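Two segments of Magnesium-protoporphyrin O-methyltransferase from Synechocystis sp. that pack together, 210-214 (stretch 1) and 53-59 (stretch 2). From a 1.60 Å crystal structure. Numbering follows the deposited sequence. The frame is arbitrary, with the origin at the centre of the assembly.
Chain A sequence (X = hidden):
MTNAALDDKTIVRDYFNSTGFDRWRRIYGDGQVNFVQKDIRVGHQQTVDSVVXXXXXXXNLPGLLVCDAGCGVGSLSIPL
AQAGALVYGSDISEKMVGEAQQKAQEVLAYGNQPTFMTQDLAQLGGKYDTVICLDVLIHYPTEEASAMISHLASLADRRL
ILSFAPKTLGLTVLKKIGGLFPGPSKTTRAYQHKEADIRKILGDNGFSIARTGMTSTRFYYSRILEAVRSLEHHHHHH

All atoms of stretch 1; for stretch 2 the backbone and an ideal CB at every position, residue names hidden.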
# COMPACT_ATOMS: atom_id res chain seq x y z
N ALA A 210 9.04 12.31 -8.80
CA ALA A 210 8.24 13.52 -8.97
C ALA A 210 7.92 14.11 -7.60
O ALA A 210 8.82 14.58 -6.91
CB ALA A 210 6.97 13.22 -9.74
N ARG A 211 6.66 14.05 -7.19
CA ARG A 211 6.30 14.54 -5.86
C ARG A 211 6.82 13.61 -4.77
O ARG A 211 7.01 12.42 -4.99
CB ARG A 211 4.78 14.72 -5.73
CG ARG A 211 4.24 15.87 -6.57
CD ARG A 211 2.72 15.91 -6.57
NE ARG A 211 2.16 14.79 -7.33
CZ ARG A 211 0.89 14.71 -7.71
NH1 ARG A 211 0.04 15.68 -7.42
NH2 ARG A 211 0.48 13.65 -8.40
N THR A 212 7.07 14.18 -3.60
CA THR A 212 7.39 13.38 -2.43
C THR A 212 6.63 13.92 -1.24
O THR A 212 6.13 15.05 -1.27
CB THR A 212 8.91 13.36 -2.08
OG1 THR A 212 9.29 14.60 -1.47
CG2 THR A 212 9.76 13.11 -3.32
N GLY A 213 6.54 13.11 -0.19
CA GLY A 213 5.86 13.52 1.02
C GLY A 213 6.49 12.86 2.22
O GLY A 213 7.40 12.04 2.09
N MET A 214 6.02 13.24 3.40
CA MET A 214 6.54 12.68 4.63
C MET A 214 5.52 12.82 5.73
O MET A 214 5.06 13.92 6.04
CB MET A 214 7.84 13.39 5.03
CG MET A 214 8.45 12.85 6.31
SD MET A 214 9.08 11.17 6.12
CE MET A 214 9.35 10.71 7.83
N UNK A 53 -4.94 13.03 -2.23
CA UNK A 53 -4.85 14.43 -2.62
C UNK A 53 -3.99 14.63 -3.87
O UNK A 53 -4.33 15.43 -4.74
CB UNK A 53 -4.28 15.26 -1.46
N UNK A 54 -2.87 13.91 -3.95
CA UNK A 54 -2.01 13.97 -5.13
C UNK A 54 -2.79 13.58 -6.37
O UNK A 54 -2.75 14.26 -7.40
CB UNK A 54 -0.79 13.06 -4.96
N UNK A 55 -3.50 12.45 -6.27
CA UNK A 55 -4.19 11.88 -7.42
C UNK A 55 -5.39 12.72 -7.85
O UNK A 55 -5.66 12.86 -9.04
CB UNK A 55 -4.64 10.45 -7.10
N UNK A 56 -6.09 13.28 -6.87
CA UNK A 56 -7.20 14.18 -7.15
C UNK A 56 -6.70 15.46 -7.83
O UNK A 56 -7.34 15.96 -8.76
CB UNK A 56 -7.95 14.52 -5.86
N UNK A 57 -5.56 15.96 -7.38
CA UNK A 57 -5.00 17.20 -7.91
C UNK A 57 -4.64 17.11 -9.40
O UNK A 57 -4.66 18.12 -10.11
CB UNK A 57 -3.76 17.58 -7.11
N UNK A 58 -4.32 15.91 -9.86
CA UNK A 58 -3.93 15.71 -11.26
C UNK A 58 -5.10 15.91 -12.23
O UNK A 58 -4.89 16.22 -13.40
CB UNK A 58 -3.35 14.31 -11.44
N UNK A 59 -6.32 15.70 -11.74
CA UNK A 59 -7.52 15.94 -12.52
C UNK A 59 -7.96 14.78 -13.41
O UNK A 59 -8.97 14.88 -14.10
CB UNK A 59 -7.30 17.18 -13.39

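The helix of stretch 2 runs roughly antiparallel to the strand of stretch 1, with 149° between their directions and 11.3 Å between their axes. What bridges that gap from the strand is Arg 211, whose long side chain ends in a guanidinium lying against the helix.

Position 53 has helical backbone angles, and its CA-to-CB bond points sideways, with nothing of stretch 1 within 5.5 Å of the CB. Stretch 1 leaves the choice wide open, and any good helix former would serve. The residue is Ala 53.

Position 54 is the centre of the contact. Its CB points toward the strand and lies close to the CZ of Arg 211, so a side chain here must run beside a cationic plane and the methylenes behind it. An acidic group could answer the charge; a long aliphatic chain could cover the methylenes; a flat aromatic could do both, and the space reaching to Gly 213 allows a large one. The residue is Trp 54. The guanidinium lies flat on its indole, planes at 18° and centres 4.3 Å apart, with CZ off-centre in a cation-pi contact, while Arg 211 CD sits over the face of the five-membered ring, 3.9 Å from its centroid. The ring edge reaches the strand backbone, where Trp 54 CZ2 is 3.5 Å from Thr 212 C and 3.8 Å from Gly 213 N. The backbone takes part as well: Arg 211 NH1 donates to Trp 54 O at 3.1 Å.

Positions 55 and 56 both direct CB away from the strand, and stretch 1 imposes no choice on either. They are Leu 55, whose end swings back somewhat without making contact, and Val 56.

Position 57 points toward stretch 1, its CB 4.3 Å from Arg 211 NH1, near the guanidinium plane. A small residue fits beside the cation, and a polar or acidic one could also suit. It is Ala 57, whose methyl makes a light contact at the guanidinium edge.

Position 58 directs CB sideways, but Arg 211 NH2 lies 4.9 Å from the ideal CB, a distance that a short acidic or amide side chain could bridge. The residue is Asp 58; its OD2 accepts a hydrogen bond from Arg 211 NH2 at 3.0 Å, forming a salt bridge at the guanidinium edge.

Position 59 has left helical angles, with phi of 86°. A CB would be jammed against the preceding carbonyl O, so the backbone itself calls for glycine: Gly 59.

Stretch 2 (53-59) AWLVADG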
# COMPACT_ATOMS: atom_id res chain seq x y z
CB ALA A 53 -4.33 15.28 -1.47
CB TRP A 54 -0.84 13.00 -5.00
CG TRP A 54 0.33 13.49 -4.20
CD1 TRP A 54 0.52 14.75 -3.71
CD2 TRP A 54 1.46 12.72 -3.80
NE1 TRP A 54 1.72 14.80 -3.02
CE2 TRP A 54 2.31 13.57 -3.06
CE3 TRP A 54 1.84 11.38 -3.99
CZ2 TRP A 54 3.52 13.13 -2.52
CZ3 TRP A 54 3.04 10.95 -3.45
CH2 TRP A 54 3.87 11.82 -2.73
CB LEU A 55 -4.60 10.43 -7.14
CG LEU A 55 -3.60 9.34 -7.55
CD1 LEU A 55 -2.22 9.60 -6.96
CD2 LEU A 55 -4.09 7.96 -7.16
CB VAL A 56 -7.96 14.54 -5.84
CG1 VAL A 56 -8.83 15.76 -6.04
CG2 VAL A 56 -8.78 13.35 -5.37
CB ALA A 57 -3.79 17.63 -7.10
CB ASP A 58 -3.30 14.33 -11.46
CG ASP A 58 -1.99 14.17 -10.72
OD1 ASP A 58 -1.37 15.20 -10.36
OD2 ASP A 58 -1.57 13.02 -10.49
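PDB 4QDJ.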